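Local coordinates for glycerophosphodiester phosphodiesterase (Thermotoga maritima, PDB 1O1Z), which belongs to the glycerophosphoryl diester phosphodiesterase family, whose members fold as a TIM-type barrel of parallel strands surrounded by helices, at residues L138-E141 / K147-Y150; F134-L139 / E154-S159; N162-V167 / R192-K197; Q180-E185 / R216-G221. All blocks are in the same frame, centred on the assembly; numbering follows the deposited sequence.

Interaction 1 of 4, residues L138-E141 / K147-Y150; sequences LLDE and KYGY
Within the beta-alpha-beta unit formed by strand 129-133, helix 136-142 and strand 148-151 of the TIM-type barrel, Leu-139 and Asp-140 of the helix meet Tyr-148 and Tyr-150 of the strand that follows it. The apolar half of the contact belongs to Leu-139, whose CB lies over one face of the Tyr-148 ring, displaced toward the rim. Its distance to the ring centroid is 3.9 Å and its direction 20° off the ring normal, values that fit a CH-pi contact. Farther out, Leu-139 CD1 reaches the edge of the Tyr-150 ring near its plane, 3.9 Å from Tyr-150 CD1. The same methyl approaches the backbone at Gly-149 O, 3.4 Å away.

The polar half converges on one carboxylate oxygen. With chi1 at -65°, Asp-140 holds CG beside its own backbone N, and the carboxylate swings toward the two phenol groups although the CB bond does not aim at the strand. Tyr-148 OH gives Asp-140 OD1 only a weak hydrogen bond of 2.8 Å; Lys-144 NZ is the stronger partner of this hydroxyl. Asp-140 OD2 is occupied by a salt bridge to Arg-166 on helix 160-170, which probably favours the charged carboxylate. Tyr-150 OH donates to the syn lone pair of Asp-140 OD1 at 2.6 Å, with ring and carboxylate planes 68° apart.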
loop_
_atom_site.group_PDB
_atom_site.type_symbol
_atom_site.label_atom_id
_atom_site.label_comp_id
_atom_site.label_asym_id
_atom_site.label_seq_id
_atom_site.Cartn_x
_atom_site.Cartn_y
_atom_site.Cartn_z
ATOM N N LEU A 138 -15.013 3.054 3.826
ATOM C CA LEU A 138 -14.669 1.794 4.486
ATOM C C LEU A 138 -13.676 2.044 5.612
ATOM O O LEU A 138 -13.828 1.527 6.724
ATOM C CB LEU A 138 -14.096 0.802 3.481
ATOM C CG LEU A 138 -13.452 -0.452 4.074
ATOM C CD1 LEU A 138 -14.501 -1.278 4.783
ATOM C CD2 LEU A 138 -12.744 -1.225 2.975
ATOM N N LEU A 139 -12.668 2.856 5.316
ATOM C CA LEU A 139 -11.628 3.137 6.318
ATOM C C LEU A 139 -12.246 3.875 7.493
ATOM O O LEU A 139 -12.021 3.522 8.655
ATOM C CB LEU A 139 -10.485 3.943 5.704
ATOM C CG LEU A 139 -9.731 3.193 4.596
ATOM C CD1 LEU A 139 -8.756 4.144 3.889
ATOM C CD2 LEU A 139 -9.018 1.973 5.139
ATOM N N ASP A 140 -13.024 4.909 7.201
ATOM C CA ASP A 140 -13.623 5.709 8.275
ATOM C C ASP A 140 -14.607 4.914 9.127
ATOM O O ASP A 140 -14.764 5.209 10.319
ATOM C CB ASP A 140 -14.336 6.926 7.738
ATOM C CG ASP A 140 -13.424 7.922 7.064
ATOM O OD1 ASP A 140 -12.217 7.980 7.354
ATOM O OD2 ASP A 140 -13.916 8.767 6.283
ATOM N N GLU A 141 -15.306 3.945 8.520
ATOM C CA GLU A 141 -16.293 3.159 9.230
ATOM C C GLU A 141 -15.714 2.005 10.033
ATOM O O GLU A 141 -16.213 1.694 11.123
ATOM C CB GLU A 141 -17.329 2.630 8.230
ATOM C CG GLU A 141 -18.174 3.723 7.621
ATOM C CD GLU A 141 -18.934 3.300 6.373
ATOM O OE1 GLU A 141 -19.004 2.074 6.107
ATOM O OE2 GLU A 141 -19.470 4.187 5.660
ATOM N N LYS A 147 -3.933 2.666 12.105
ATOM C CA LYS A 147 -3.323 3.611 11.166
ATOM C C LYS A 147 -3.870 3.346 9.789
ATOM O O LYS A 147 -3.681 2.251 9.241
ATOM C CB LYS A 147 -1.810 3.445 11.083
ATOM C CG LYS A 147 -1.109 3.668 12.356
ATOM C CD LYS A 147 0.350 4.088 12.176
ATOM C CE LYS A 147 1.170 3.196 11.359
ATOM N NZ LYS A 147 1.551 1.942 12.029
ATOM N N TYR A 148 -4.550 4.316 9.217
ATOM C CA TYR A 148 -4.999 4.179 7.868
ATOM C C TYR A 148 -4.688 5.380 7.054
ATOM O O TYR A 148 -4.493 6.485 7.573
ATOM C CB TYR A 148 -6.460 3.810 7.766
ATOM C CG TYR A 148 -7.485 4.791 8.256
ATOM C CD1 TYR A 148 -7.895 5.875 7.469
ATOM C CD2 TYR A 148 -8.173 4.548 9.431
ATOM C CE1 TYR A 148 -8.923 6.727 7.901
ATOM C CE2 TYR A 148 -9.216 5.364 9.846
ATOM C CZ TYR A 148 -9.587 6.460 9.068
ATOM O OH TYR A 148 -10.630 7.238 9.508
ATOM N N GLY A 149 -4.625 5.098 5.752
ATOM C CA GLY A 149 -4.276 6.065 4.776
ATOM C C GLY A 149 -5.267 6.056 3.636
ATOM O O GLY A 149 -5.620 5.015 3.067
ATOM N N TYR A 150 -5.714 7.245 3.283
ATOM C CA TYR A 150 -6.590 7.390 2.138
ATOM C C TYR A 150 -5.770 7.304 0.858
ATOM O O TYR A 150 -4.842 8.081 0.688
ATOM C CB TYR A 150 -7.240 8.760 2.158
ATOM C CG TYR A 150 -8.226 9.054 3.273
ATOM C CD1 TYR A 150 -8.975 8.053 3.893
ATOM C CD2 TYR A 150 -8.475 10.374 3.629
ATOM C CE1 TYR A 150 -9.958 8.382 4.840
ATOM C CE2 TYR A 150 -9.417 10.692 4.568
ATOM C CZ TYR A 150 -10.125 9.699 5.187
ATOM O OH TYR A 150 -11.072 10.038 6.151
#

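Interaction 2 of 4, residues F134-L139 / E154-S159; sequences FDLDLL and EENYGS
The backbones approach most closely at Phe-134 and Asn-156, whose CA atoms are 7.0 Å apart; one belongs to the loop entering helix 136-142, the other to a type I beta turn, Glu-155 to Gly-158, closed by Gly-158 N bonding to Glu-155 O at 3.1 Å. Asn-156 spans the gap. Its CG sits between the backbone N and the carbonyl carbon (chi1 70°), and from there the amide extends to the other segment. Asn-156 ND2 donates to Phe-134 O at 2.9 Å with an N-H...O angle of 166°. The acceptor lies almost in the amide plane, and the donor meets a lone pair in the carbonyl plane, so both partners are well oriented.

Two apolar side chains flank this bond. Asn-156 ND2 lies at the edge of the Phe-134 ring, close to the ring plane and 3.9 Å from Phe-134 CD1, while Leu-136 brings CD2 to the same nitrogen, also at 3.9 Å. Just beyond, Asp-135 serves as N-cap of the helix: its OD1 accepts from Leu-138 N at 3.2 Å, the donor standing well above the carboxylate plane.

Asn-156 ND2 also donates to Leu-151 O, at the end of strand 148-151. One side-chain nitrogen thus ties together two backbone carbonyls, one leading into a helix and one leaving a strand, and two directed bonds probably restrain the rotation of the amide, which the flanking apolar side chains alone would do less well.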
loop_
_atom_site.group_PDB
_atom_site.type_symbol
_atom_site.label_atom_id
_atom_site.label_comp_id
_atom_site.label_asym_id
_atom_site.label_seq_id
_atom_site.Cartn_x
_atom_site.Cartn_y
_atom_site.Cartn_z
ATOM N N PHE A 134 -8.827 2.924 -1.664
ATOM C CA PHE A 134 -9.519 3.994 -2.361
ATOM C C PHE A 134 -10.978 4.173 -1.855
ATOM O O PHE A 134 -11.641 5.159 -2.173
ATOM C CB PHE A 134 -9.529 3.697 -3.884
ATOM C CG PHE A 134 -8.179 3.838 -4.554
ATOM C CD1 PHE A 134 -7.731 5.082 -4.964
ATOM C CD2 PHE A 134 -7.360 2.748 -4.740
ATOM C CE1 PHE A 134 -6.492 5.224 -5.597
ATOM C CE2 PHE A 134 -6.110 2.889 -5.341
ATOM C CZ PHE A 134 -5.686 4.148 -5.756
ATOM N N ASP A 135 -11.441 3.202 -1.049
ATOM C CA ASP A 135 -12.768 3.224 -0.418
ATOM C C ASP A 135 -12.663 3.958 0.918
ATOM O O ASP A 135 -12.407 3.371 1.970
ATOM C CB ASP A 135 -13.213 1.782 -0.243
ATOM C CG ASP A 135 -14.646 1.617 0.161
ATOM O OD1 ASP A 135 -15.288 2.585 0.662
ATOM O OD2 ASP A 135 -15.212 0.478 0.005
ATOM N N LEU A 136 -12.795 5.274 0.849
ATOM C CA LEU A 136 -12.516 6.101 2.005
ATOM C C LEU A 136 -13.551 5.853 3.114
ATOM O O LEU A 136 -13.209 5.860 4.293
ATOM C CB LEU A 136 -12.455 7.577 1.613
ATOM C CG LEU A 136 -11.505 7.859 0.442
ATOM C CD1 LEU A 136 -11.429 9.374 0.298
ATOM C CD2 LEU A 136 -10.145 7.254 0.619
ATOM N N ASP A 137 -14.803 5.621 2.737
ATOM C CA ASP A 137 -15.844 5.343 3.731
ATOM C C ASP A 137 -15.523 4.070 4.500
ATOM O O ASP A 137 -15.783 3.985 5.692
ATOM C CB ASP A 137 -17.220 5.196 3.123
ATOM C CG ASP A 137 -17.767 6.461 2.501
ATOM O OD1 ASP A 137 -17.184 7.568 2.636
ATOM O OD2 ASP A 137 -18.851 6.414 1.862
ATOM N N LEU A 138 -15.013 3.054 3.826
ATOM C CA LEU A 138 -14.669 1.794 4.486
ATOM C C LEU A 138 -13.676 2.044 5.612
ATOM O O LEU A 138 -13.828 1.527 6.724
ATOM C CB LEU A 138 -14.096 0.802 3.481
ATOM C CG LEU A 138 -13.452 -0.452 4.074
ATOM C CD1 LEU A 138 -14.501 -1.278 4.783
ATOM C CD2 LEU A 138 -12.744 -1.225 2.975
ATOM N N LEU A 139 -12.668 2.856 5.316
ATOM C CA LEU A 139 -11.628 3.137 6.318
ATOM C C LEU A 139 -12.246 3.875 7.493
ATOM O O LEU A 139 -12.021 3.522 8.655
ATOM C CB LEU A 139 -10.485 3.943 5.704
ATOM C CG LEU A 139 -9.731 3.193 4.596
ATOM C CD1 LEU A 139 -8.756 4.144 3.889
ATOM C CD2 LEU A 139 -9.018 1.973 5.139
ATOM N N GLU A 154 -8.799 10.250 -9.085
ATOM C CA GLU A 154 -9.353 11.458 -9.692
ATOM C C GLU A 154 -10.747 11.807 -9.165
ATOM O O GLU A 154 -11.144 12.979 -9.171
ATOM C CB GLU A 154 -9.400 11.331 -11.221
ATOM N N GLU A 155 -11.482 10.791 -8.727
ATOM C CA GLU A 155 -12.885 10.938 -8.375
ATOM C C GLU A 155 -13.195 10.862 -6.877
ATOM O O GLU A 155 -14.077 11.568 -6.397
ATOM C CB GLU A 155 -13.693 9.859 -9.103
ATOM C CG GLU A 155 -13.644 9.966 -10.621
ATOM N N ASN A 156 -12.488 10.011 -6.135
ATOM C CA ASN A 156 -12.995 9.580 -4.844
ATOM C C ASN A 156 -13.042 10.675 -3.775
ATOM O O ASN A 156 -13.874 10.615 -2.873
ATOM C CB ASN A 156 -12.293 8.294 -4.349
ATOM C CG ASN A 156 -10.837 8.498 -3.940
ATOM O OD1 ASN A 156 -10.198 9.509 -4.269
ATOM N ND2 ASN A 156 -10.303 7.510 -3.264
ATOM N N TYR A 157 -12.198 11.688 -3.908
ATOM C CA TYR A 157 -12.095 12.752 -2.892
ATOM C C TYR A 157 -13.215 13.797 -3.022
ATOM O O TYR A 157 -13.333 14.695 -2.168
ATOM C CB TYR A 157 -10.701 13.417 -2.934
ATOM C CG TYR A 157 -10.358 14.166 -4.190
ATOM C CD1 TYR A 157 -10.537 15.542 -4.268
ATOM C CD2 TYR A 157 -9.852 13.505 -5.302
ATOM C CE1 TYR A 157 -10.226 16.234 -5.413
ATOM C CE2 TYR A 157 -9.548 14.184 -6.460
ATOM C CZ TYR A 157 -9.730 15.560 -6.507
ATOM O OH TYR A 157 -9.429 16.254 -7.656
ATOM N N GLY A 158 -14.027 13.671 -4.074
ATOM C CA GLY A 158 -15.084 14.620 -4.367
ATOM C C GLY A 158 -14.453 15.948 -4.774
ATOM O O GLY A 158 -13.676 16.005 -5.710
ATOM N N SER A 159 -14.740 16.997 -4.028
ATOM C CA SER A 159 -14.092 18.291 -4.266
ATOM C C SER A 159 -12.918 18.437 -3.305
ATOM O O SER A 159 -12.907 17.777 -2.259
ATOM C CB SER A 159 -15.081 19.379 -4.016
ATOM O OG SER A 159 -15.402 19.522 -2.650
#

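Interaction 3 of 4, residues N162-V167 / R192-K197; sequences NFVERV and RSFRKK
Phe-194, on helix 185-196, reaches across to Phe-163, Val-164 and Val-167 on helix 160-170. Its CB does not aim straight at the other helix; with chi1 at -70°, CG lies beside the backbone N, and from there the ring extends into the interface. On one flank of the ring, CD1 is 3.8 Å from Val-167 CG1, and CE1 comes nearer the same methyl at 3.7 Å. Val-167 CG1 stands over the ring face, 4.0 Å from the centroid and 23° off the normal, which supports a CH-pi contact. On the other flank, Phe-194 CE2 meets Phe-163 CE2 obliquely at 4.1 Å, a separation that fits plain apolar contact. The tip, Phe-194 CZ, ends 3.9 Å from Val-164 CG2, with Val-164 CA at the ring edge in its plane.

Beside this apolar patch a water bridges the segments: it donates to Val-167 O and accepts from Lys-197 NZ, both at 2.9 Å. Lys-197 also forms a salt bridge with Glu-168.

The short helical segments run nearly parallel, 7° apart, and their axes come no closer than 11.7 Å, a gap spanned here by the Phe-194 ring. These are consecutive outer helices of the barrel, with strand 174-178 between them in sequence; Leu-175 of that strand touches Phe-163, Val-167 and Phe-194 from the barrel side.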
loop_
_atom_site.group_PDB
_atom_site.type_symbol
_atom_site.label_atom_id
_atom_site.label_comp_id
_atom_site.label_asym_id
_atom_site.label_seq_id
_atom_site.Cartn_x
_atom_site.Cartn_y
_atom_site.Cartn_z
ATOM N N ASN A 162 -14.255 19.382 0.103
ATOM C CA ASN A 162 -14.836 18.272 0.834
ATOM C C ASN A 162 -13.748 17.350 1.359
ATOM O O ASN A 162 -13.873 16.796 2.442
ATOM C CB ASN A 162 -15.801 17.498 -0.062
ATOM C CG ASN A 162 -17.123 18.260 -0.312
ATOM O OD1 ASN A 162 -17.496 19.183 0.423
ATOM N ND2 ASN A 162 -17.831 17.858 -1.359
ATOM N N PHE A 163 -12.675 17.186 0.595
ATOM C CA PHE A 163 -11.577 16.348 1.035
ATOM C C PHE A 163 -10.889 16.944 2.251
ATOM O O PHE A 163 -10.583 16.242 3.202
ATOM C CB PHE A 163 -10.597 16.111 -0.079
ATOM C CG PHE A 163 -9.626 15.030 0.235
ATOM C CD1 PHE A 163 -10.062 13.743 0.552
ATOM C CD2 PHE A 163 -8.304 15.298 0.244
ATOM C CE1 PHE A 163 -9.145 12.755 0.861
ATOM C CE2 PHE A 163 -7.378 14.304 0.548
ATOM C CZ PHE A 163 -7.803 13.062 0.868
ATOM N N VAL A 164 -10.647 18.253 2.225
ATOM C CA VAL A 164 -10.065 18.915 3.386
ATOM C C VAL A 164 -10.947 18.734 4.622
ATOM O O VAL A 164 -10.460 18.441 5.703
ATOM C CB VAL A 164 -9.810 20.408 3.089
ATOM C CG1 VAL A 164 -9.419 21.172 4.359
ATOM C CG2 VAL A 164 -8.756 20.560 1.984
ATOM N N GLU A 165 -12.266 18.866 4.453
ATOM C CA GLU A 165 -13.214 18.688 5.544
ATOM C C GLU A 165 -13.116 17.259 6.103
ATOM O O GLU A 165 -13.095 17.054 7.297
ATOM C CB GLU A 165 -14.635 18.976 5.059
ATOM C CG GLU A 165 -14.924 20.435 4.755
ATOM C CD GLU A 165 -16.267 20.654 4.051
ATOM O OE1 GLU A 165 -17.006 19.669 3.808
ATOM O OE2 GLU A 165 -16.582 21.825 3.740
ATOM N N ARG A 166 -13.028 16.278 5.205
ATOM C CA ARG A 166 -12.954 14.881 5.610
ATOM C C ARG A 166 -11.697 14.573 6.403
ATOM O O ARG A 166 -11.727 13.903 7.406
ATOM C CB ARG A 166 -12.991 14.002 4.374
ATOM C CG ARG A 166 -13.109 12.551 4.680
ATOM C CD ARG A 166 -13.173 11.717 3.410
ATOM N NE ARG A 166 -13.724 10.456 3.788
ATOM C CZ ARG A 166 -14.763 9.842 3.246
ATOM N NH1 ARG A 166 -15.437 10.259 2.158
ATOM N NH2 ARG A 166 -15.113 8.743 3.813
ATOM N N VAL A 167 -10.570 15.062 5.915
ATOM C CA VAL A 167 -9.292 14.796 6.552
ATOM C C VAL A 167 -9.267 15.440 7.948
ATOM O O VAL A 167 -8.806 14.823 8.904
ATOM C CB VAL A 167 -8.129 15.284 5.669
ATOM C CG1 VAL A 167 -6.795 15.191 6.405
ATOM C CG2 VAL A 167 -8.071 14.461 4.414
ATOM N N ARG A 192 0.735 20.499 2.194
ATOM C CA ARG A 192 1.567 21.101 3.241
ATOM C C ARG A 192 0.765 21.362 4.503
ATOM O O ARG A 192 1.270 21.202 5.605
ATOM C CB ARG A 192 2.211 22.401 2.766
ATOM C CG ARG A 192 3.317 22.215 1.787
ATOM C CD ARG A 192 3.831 23.519 1.249
ATOM N NE ARG A 192 4.972 23.318 0.383
ATOM C CZ ARG A 192 5.533 24.289 -0.312
ATOM N NH1 ARG A 192 5.053 25.533 -0.229
ATOM N NH2 ARG A 192 6.580 24.019 -1.081
ATOM N N SER A 193 -0.478 21.802 4.346
ATOM C CA SER A 193 -1.339 22.097 5.499
ATOM C C SER A 193 -1.621 20.824 6.278
ATOM O O SER A 193 -1.593 20.838 7.516
ATOM C CB SER A 193 -2.665 22.777 5.077
ATOM O OG SER A 193 -3.631 21.862 4.555
ATOM N N PHE A 194 -1.856 19.734 5.555
ATOM C CA PHE A 194 -2.113 18.435 6.184
ATOM C C PHE A 194 -0.852 17.980 6.979
ATOM O O PHE A 194 -0.932 17.495 8.107
ATOM C CB PHE A 194 -2.451 17.386 5.111
ATOM C CG PHE A 194 -3.814 17.557 4.417
ATOM C CD1 PHE A 194 -4.876 18.164 5.052
ATOM C CD2 PHE A 194 -3.998 17.056 3.135
ATOM C CE1 PHE A 194 -6.131 18.292 4.415
ATOM C CE2 PHE A 194 -5.236 17.156 2.492
ATOM C CZ PHE A 194 -6.303 17.781 3.138
ATOM N N ARG A 195 0.311 18.124 6.364
ATOM C CA ARG A 195 1.556 17.671 6.970
ATOM C C ARG A 195 1.869 18.462 8.241
ATOM O O ARG A 195 2.371 17.897 9.219
ATOM C CB ARG A 195 2.679 17.819 5.963
ATOM C CG ARG A 195 3.843 16.991 6.207
ATOM C CD ARG A 195 4.617 16.778 4.925
ATOM N NE ARG A 195 5.816 16.052 5.209
ATOM C CZ ARG A 195 7.030 16.464 4.886
ATOM N NH1 ARG A 195 7.232 17.639 4.281
ATOM N NH2 ARG A 195 8.063 15.682 5.157
ATOM N N LYS A 196 1.542 19.749 8.229
ATOM C CA LYS A 196 1.753 20.621 9.387
ATOM C C LYS A 196 0.940 20.136 10.594
ATOM O O LYS A 196 1.366 20.297 11.745
ATOM C CB LYS A 196 1.390 22.072 9.025
ATOM C CG LYS A 196 1.682 23.094 10.109
ATOM C CD LYS A 196 1.423 24.520 9.611
ATOM N N LYS A 197 -0.209 19.517 10.320
ATOM C CA LYS A 197 -1.021 18.855 11.347
ATOM C C LYS A 197 -0.554 17.464 11.775
ATOM O O LYS A 197 -1.129 16.890 12.699
ATOM C CB LYS A 197 -2.469 18.727 10.880
ATOM C CG LYS A 197 -3.258 19.985 10.871
ATOM C CD LYS A 197 -4.740 19.665 10.687
ATOM C CE LYS A 197 -5.421 19.253 12.001
ATOM N NZ LYS A 197 -6.809 18.727 11.772
HETATM O O HOH W 1 -6.666 16.295 10.192
#

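Interaction 4 of 4, residues Q180-E185 / R216-G221; sequences QAFELE and RREIDG
Phe-182 meets Glu-218 and Ile-219 through the far end of its ring, in a contact between two barrel loops. The segments bury only 107 Å² in total, and even their closest CA atoms, those of Phe-182 and Glu-218, are 8.9 Å apart; the ring therefore does most of the bridging. Phe-182 lies on a 3-10 turn, where Glu-183 N bonds to Gln-180 O at 3.2 Å, and its CB bond points at the opposing loop.

The tight part consists of two carbon contacts at neighbouring ring atoms. Phe-182 CZ lies 3.7 Å from Ile-219 CG2, and Phe-182 CE1 lies 3.6 Å from Glu-218 CB. Both approach the ring obliquely. In Ile-219, CG1 sits between the backbone N and the carbonyl carbon (chi1 69°), which places CG2 beside the N and leaves that methyl to make the contact. Ile-219 is buried, in keeping with its part in the packed side.

The looser side begins beyond Glu-218 CB. Only this carbon of the side chain packs on the ring: a bend at chi2 (-64°) helps carry the carboxylate away, to a salt bridge with Arg-192 of helix 185-196. Glu-218 is itself partly exposed, and across the contact Glu-183 and Leu-184, which follow Phe-182, are exposed.

Phe-182 also touches Val-203 of strand 200-204, Leu-191 of helix 185-196 and Ile-215 of helix 209-215. Ile-219 likewise touches Val-203, and also Tyr-212 of helix 209-215, just before the chain enters strand 221-224.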
loop_
_atom_site.group_PDB
_atom_site.type_symbol
_atom_site.label_atom_id
_atom_site.label_comp_id
_atom_site.label_asym_id
_atom_site.label_seq_id
_atom_site.Cartn_x
_atom_site.Cartn_y
_atom_site.Cartn_z
ATOM N N GLN A 180 1.747 12.876 -9.402
ATOM C CA GLN A 180 1.269 13.896 -10.312
ATOM C C GLN A 180 0.494 15.007 -9.597
ATOM O O GLN A 180 0.341 16.106 -10.147
ATOM C CB GLN A 180 0.411 13.266 -11.407
ATOM C CG GLN A 180 1.190 12.302 -12.328
ATOM C CD GLN A 180 1.137 10.848 -11.905
ATOM O OE1 GLN A 180 0.828 10.521 -10.755
ATOM N NE2 GLN A 180 1.442 9.951 -12.851
ATOM N N ALA A 181 0.035 14.735 -8.374
ATOM C CA ALA A 181 -0.635 15.761 -7.565
ATOM C C ALA A 181 0.245 16.983 -7.333
ATOM O O ALA A 181 -0.247 18.098 -7.244
ATOM C CB ALA A 181 -1.096 15.201 -6.229
ATOM N N PHE A 182 1.564 16.786 -7.293
ATOM C CA PHE A 182 2.510 17.861 -7.020
ATOM C C PHE A 182 2.756 18.843 -8.173
ATOM O O PHE A 182 3.492 19.811 -8.015
ATOM C CB PHE A 182 3.821 17.259 -6.493
ATOM C CG PHE A 182 3.675 16.640 -5.160
ATOM C CD1 PHE A 182 3.826 17.401 -4.006
ATOM C CD2 PHE A 182 3.323 15.312 -5.047
ATOM C CE1 PHE A 182 3.651 16.819 -2.759
ATOM C CE2 PHE A 182 3.148 14.732 -3.811
ATOM C CZ PHE A 182 3.306 15.483 -2.669
ATOM N N GLU A 183 2.104 18.604 -9.306
ATOM C CA GLU A 183 2.144 19.500 -10.458
ATOM C C GLU A 183 1.302 20.772 -10.271
ATOM O O GLU A 183 1.505 21.742 -10.986
ATOM C CB GLU A 183 1.673 18.750 -11.715
ATOM C CG GLU A 183 2.562 17.566 -12.096
ATOM C CD GLU A 183 1.957 16.682 -13.188
ATOM O OE1 GLU A 183 0.870 17.010 -13.714
ATOM O OE2 GLU A 183 2.566 15.641 -13.517
ATOM N N LEU A 184 0.371 20.753 -9.317
ATOM C CA LEU A 184 -0.531 21.895 -9.073
ATOM C C LEU A 184 -0.151 22.578 -7.767
ATOM O O LEU A 184 -0.109 21.938 -6.721
ATOM C CB LEU A 184 -1.982 21.418 -8.987
ATOM C CG LEU A 184 -2.611 20.937 -10.302
ATOM C CD1 LEU A 184 -4.023 20.369 -10.056
ATOM C CD2 LEU A 184 -2.650 22.039 -11.332
ATOM N N GLU A 185 0.107 23.880 -7.835
ATOM C CA GLU A 185 0.557 24.623 -6.664
ATOM C C GLU A 185 -0.473 24.611 -5.534
ATOM O O GLU A 185 -0.098 24.538 -4.368
ATOM C CB GLU A 185 0.985 26.052 -7.023
ATOM C CG GLU A 185 2.287 26.138 -7.827
ATOM C CD GLU A 185 3.026 27.454 -7.623
ATOM O OE1 GLU A 185 2.632 28.471 -8.229
ATOM O OE2 GLU A 185 4.017 27.470 -6.859
ATOM N N ARG A 216 10.769 15.628 -2.847
ATOM C CA ARG A 216 11.001 14.864 -1.627
ATOM C C ARG A 216 10.947 15.669 -0.334
ATOM O O ARG A 216 10.645 15.095 0.701
ATOM C CB ARG A 216 12.252 14.020 -1.681
ATOM C CG ARG A 216 13.456 14.767 -1.923
ATOM C CD ARG A 216 14.663 13.849 -1.944
ATOM N NE ARG A 216 14.841 13.204 -0.640
ATOM C CZ ARG A 216 15.654 12.177 -0.425
ATOM N NH1 ARG A 216 16.362 11.666 -1.422
ATOM N NH2 ARG A 216 15.772 11.664 0.789
ATOM N N ARG A 217 11.140 16.982 -0.417
ATOM C CA ARG A 217 10.967 17.851 0.730
ATOM C C ARG A 217 9.514 17.921 1.190
ATOM O O ARG A 217 9.250 18.349 2.316
ATOM C CB ARG A 217 11.458 19.270 0.418
ATOM N N GLU A 218 8.587 17.513 0.315
ATOM C CA GLU A 218 7.144 17.604 0.570
ATOM C C GLU A 218 6.520 16.326 1.101
ATOM O O GLU A 218 5.328 16.306 1.412
ATOM C CB GLU A 218 6.413 17.944 -0.731
ATOM C CG GLU A 218 6.923 19.183 -1.449
ATOM C CD GLU A 218 6.714 20.436 -0.637
ATOM O OE1 GLU A 218 5.623 20.595 -0.059
ATOM O OE2 GLU A 218 7.643 21.276 -0.556
ATOM N N ILE A 219 7.302 15.239 1.161
ATOM C CA ILE A 219 6.735 13.940 1.440
ATOM C C ILE A 219 7.454 13.246 2.592
ATOM O O ILE A 219 8.627 13.508 2.884
ATOM C CB ILE A 219 6.769 13.008 0.200
ATOM C CG1 ILE A 219 8.189 12.588 -0.163
ATOM C CG2 ILE A 219 6.066 13.679 -0.998
ATOM C CD1 ILE A 219 8.302 11.630 -1.337
ATOM N N ASP A 220 6.726 12.313 3.187
ATOM C CA ASP A 220 7.248 11.475 4.258
ATOM C C ASP A 220 7.619 10.056 3.801
ATOM O O ASP A 220 8.378 9.370 4.482
ATOM C CB ASP A 220 6.209 11.387 5.355
ATOM C CG ASP A 220 5.921 12.725 5.954
ATOM O OD1 ASP A 220 4.820 13.278 5.701
ATOM O OD2 ASP A 220 6.815 13.318 6.629
ATOM N N GLY A 221 7.078 9.627 2.670
ATOM C CA GLY A 221 7.266 8.287 2.180
ATOM C C GLY A 221 7.013 8.162 0.700
ATOM O O GLY A 221 6.313 8.968 0.089
#

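All four contacts lie in the second half of the barrel, between strand 129-133 and strand 221-224. Interactions 1 and 2 share helix 136-142, with centres 10 Å apart, and touch where Tyr-150 packs on Leu-136. Interaction 3 follows both in sequence, each centre 14 Å from its own; Arg-166 joins all three through salt bridges to Asp-140 and Asp-137. Interactions 3 and 4, also 14 Å apart between centres, have segments that alternate along the chain and are joined by the Arg-192 to Glu-218 salt bridge. Interactions 1 and 4 do not touch, their centres being 21 Å apart. Successive beta-alpha units are thus linked stepwise around the barrel wall.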